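Local coordinates for protein MlnE (Bacillus amyloliquefaciens subsp. plantarum, PDB 5D2E) that probably reduces beta-keto groups of carrier-bound polyketide intermediates with NADPH, as the N-terminal B-type ketoreductase of the macrolactin assembly line, at residues I447-P450 against L451-A454. Residues are numbered along the deposited sequence; the frame is centred on the assembly and turned at random.
With NAP (NADP nicotinamide-adenine-dinucleotide phosphate), chain B.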
# COMPACT_ATOMS: atom_id res chain seq x y z
N ILE A 447 -8.42 -4.54 -4.06
CA ILE A 447 -9.53 -4.36 -3.14
C ILE A 447 -9.05 -4.16 -1.70
O ILE A 447 -8.37 -5.04 -1.17
CB ILE A 447 -10.48 -5.57 -3.15
CG1 ILE A 447 -10.99 -5.84 -4.55
CG2 ILE A 447 -11.62 -5.34 -2.16
CD1 ILE A 447 -11.72 -7.18 -4.74
N ASN A 448 -9.36 -3.02 -1.09
CA ASN A 448 -8.98 -2.80 0.28
C ASN A 448 -10.09 -3.44 1.20
O ASN A 448 -11.12 -2.78 1.54
CB ASN A 448 -8.89 -1.36 0.58
CG ASN A 448 -7.85 -0.63 -0.28
OD1 ASN A 448 -8.21 0.07 -1.20
ND2 ASN A 448 -6.58 -0.73 0.09
N TRP A 449 -9.87 -4.69 1.51
CA TRP A 449 -10.78 -5.42 2.40
C TRP A 449 -10.69 -5.00 3.88
O TRP A 449 -9.61 -4.77 4.39
CB TRP A 449 -10.42 -6.88 2.38
CG TRP A 449 -10.64 -7.60 1.12
CD1 TRP A 449 -9.67 -8.27 0.39
CD2 TRP A 449 -11.87 -7.81 0.42
NE1 TRP A 449 -10.23 -8.84 -0.68
CE2 TRP A 449 -11.57 -8.59 -0.70
CE3 TRP A 449 -13.20 -7.42 0.64
CZ2 TRP A 449 -12.57 -9.04 -1.60
CZ3 TRP A 449 -14.21 -7.92 -0.24
CH2 TRP A 449 -13.87 -8.66 -1.39
N PRO A 450 -11.83 -4.89 4.56
CA PRO A 450 -11.85 -4.79 5.99
C PRO A 450 -11.72 -6.19 6.61
O PRO A 450 -11.49 -7.19 5.89
CB PRO A 450 -13.21 -4.18 6.24
CG PRO A 450 -14.05 -4.95 5.27
CD PRO A 450 -13.17 -5.22 4.06
N LEU A 451 -11.85 -6.27 7.94
CA LEU A 451 -11.84 -7.58 8.66
C LEU A 451 -13.07 -8.39 8.31
O LEU A 451 -14.21 -7.87 8.29
CB LEU A 451 -11.81 -7.41 10.17
CG LEU A 451 -10.44 -7.10 10.69
CD1 LEU A 451 -10.56 -6.71 12.18
CD2 LEU A 451 -9.53 -8.30 10.45
N TRP A 452 -12.82 -9.62 7.93
CA TRP A 452 -13.87 -10.55 7.59
C TRP A 452 -14.16 -11.48 8.80
O TRP A 452 -13.29 -11.73 9.62
CB TRP A 452 -13.45 -11.49 6.53
CG TRP A 452 -13.26 -10.97 5.17
CD1 TRP A 452 -12.36 -10.03 4.79
CD2 TRP A 452 -13.92 -11.42 3.99
NE1 TRP A 452 -12.45 -9.83 3.44
CE2 TRP A 452 -13.37 -10.70 2.91
CE3 TRP A 452 -14.91 -12.37 3.73
CZ2 TRP A 452 -13.78 -10.89 1.59
CZ3 TRP A 452 -15.31 -12.58 2.42
CH2 TRP A 452 -14.75 -11.84 1.36
N ASP A 453 -15.40 -11.94 8.85
CA ASP A 453 -15.89 -13.03 9.73
C ASP A 453 -15.89 -14.29 8.83
O ASP A 453 -16.94 -14.72 8.34
CB ASP A 453 -17.31 -12.63 10.16
CG ASP A 453 -17.95 -13.58 11.13
OD1 ASP A 453 -17.23 -14.31 11.82
OD2 ASP A 453 -19.19 -13.54 11.21
N ALA A 454 -14.70 -14.82 8.55
CA ALA A 454 -14.47 -15.98 7.63
C ALA A 454 -12.97 -16.30 7.54
O ALA A 454 -12.12 -15.41 7.65
CB ALA A 454 -15.06 -15.74 6.24
PA NAP B . -4.34 -16.44 5.68
O1A NAP B . -5.41 -17.53 5.95
O2A NAP B . -3.03 -16.37 6.44
O5B NAP B . -3.96 -16.70 4.14
C5B NAP B . -2.83 -16.04 3.59
C4B NAP B . -2.06 -17.15 2.90
O4B NAP B . -0.89 -16.56 2.30
C3B NAP B . -1.54 -18.26 3.84
O3B NAP B . -2.21 -19.50 3.57
C2B NAP B . -0.05 -18.40 3.47
O2B NAP B . 0.32 -19.74 3.36
C1B NAP B . 0.04 -17.60 2.15
N9A NAP B . 1.34 -16.98 1.91
C8A NAP B . 2.02 -16.10 2.74
N7A NAP B . 3.25 -15.76 2.20
C5A NAP B . 3.31 -16.37 0.99
C6A NAP B . 4.28 -16.45 -0.07
N6A NAP B . 5.44 -15.72 0.06
N1A NAP B . 4.01 -17.30 -1.17
C2A NAP B . 2.85 -17.98 -1.23
N3A NAP B . 1.89 -17.95 -0.26
C4A NAP B . 2.06 -17.20 0.83
O3 NAP B . -5.02 -14.96 5.73
PN NAP B . -6.48 -14.53 5.17
O1N NAP B . -7.35 -14.04 6.31
O2N NAP B . -6.84 -15.57 4.14
O5D NAP B . -6.22 -13.20 4.28
C5D NAP B . -5.79 -13.43 2.91
C4D NAP B . -5.42 -12.12 2.20
O4D NAP B . -6.44 -11.13 2.32
C3D NAP B . -4.17 -11.52 2.85
O3D NAP B . -3.30 -11.07 1.83
C2D NAP B . -4.68 -10.40 3.73
O2D NAP B . -3.68 -9.36 3.94
C1D NAP B . -5.98 -9.94 3.02
N1N NAP B . -6.93 -9.38 4.01
C2N NAP B . -7.63 -10.19 4.88
C3N NAP B . -8.53 -9.72 5.85
C7N NAP B . -9.31 -10.67 6.80
O7N NAP B . -10.04 -10.21 7.68
N7N NAP B . -9.24 -12.01 6.71
C4N NAP B . -8.70 -8.33 5.93
C5N NAP B . -7.97 -7.50 5.08
C6N NAP B . -7.10 -8.04 4.10
P2B NAP B . 1.86 -20.29 3.55
O1X NAP B . 2.36 -19.91 4.94
O2X NAP B . 1.77 -21.83 3.30
O3X NAP B . 2.67 -19.59 2.49
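The nicotinamide end of the NADP pocket is lined by the short break in strand 443-453 at Pro-450 and Leu-451, across which Trp-449 and Trp-452 meet. The two indoles form a T-shaped pair: the edge of Trp-452 running from NE1 to CZ2 is turned to the face of Trp-449, with six-membered ring centroids 4.8 Å apart and planes at 65°. CZ2 of Trp-452 makes the closest touch, 3.5 Å from CZ3 of Trp-449, toward that ring's rim. On the opposite face of Trp-449, CG2 of Ile-447 sits over the centre, so the indole is clamped from both sides. Both tryptophans have CG beside the backbone N, anti to the carbonyl carbon (chi1 -67° and -70°), consistent with indoles leaving the same side of the chain. The backbone reads the cofactor: the amide N of Trp-452 gives an almost straight hydrogen bond, 2.9 Å long, to the carboxamide O7N of NADP, which should help fix the rotation of that amide. Pro-450 O lies 3.0 Å from C4N, which carries the hydride in NADPH, and Trp-449 O is 3.3 Å from C5N. CD2 of Leu-451 also packs against O7N, at 3.4 Å. All this happens at the end of strand 443-453 in the Rossmann-type KR fold, beside strand 402-408, where Phe-406 makes another edge-to-face pair with Trp-449; Leu-285, Leu-288 and Phe-289 of helix 284-296 pack on Trp-452, as does Leu-475 of strand 475-476.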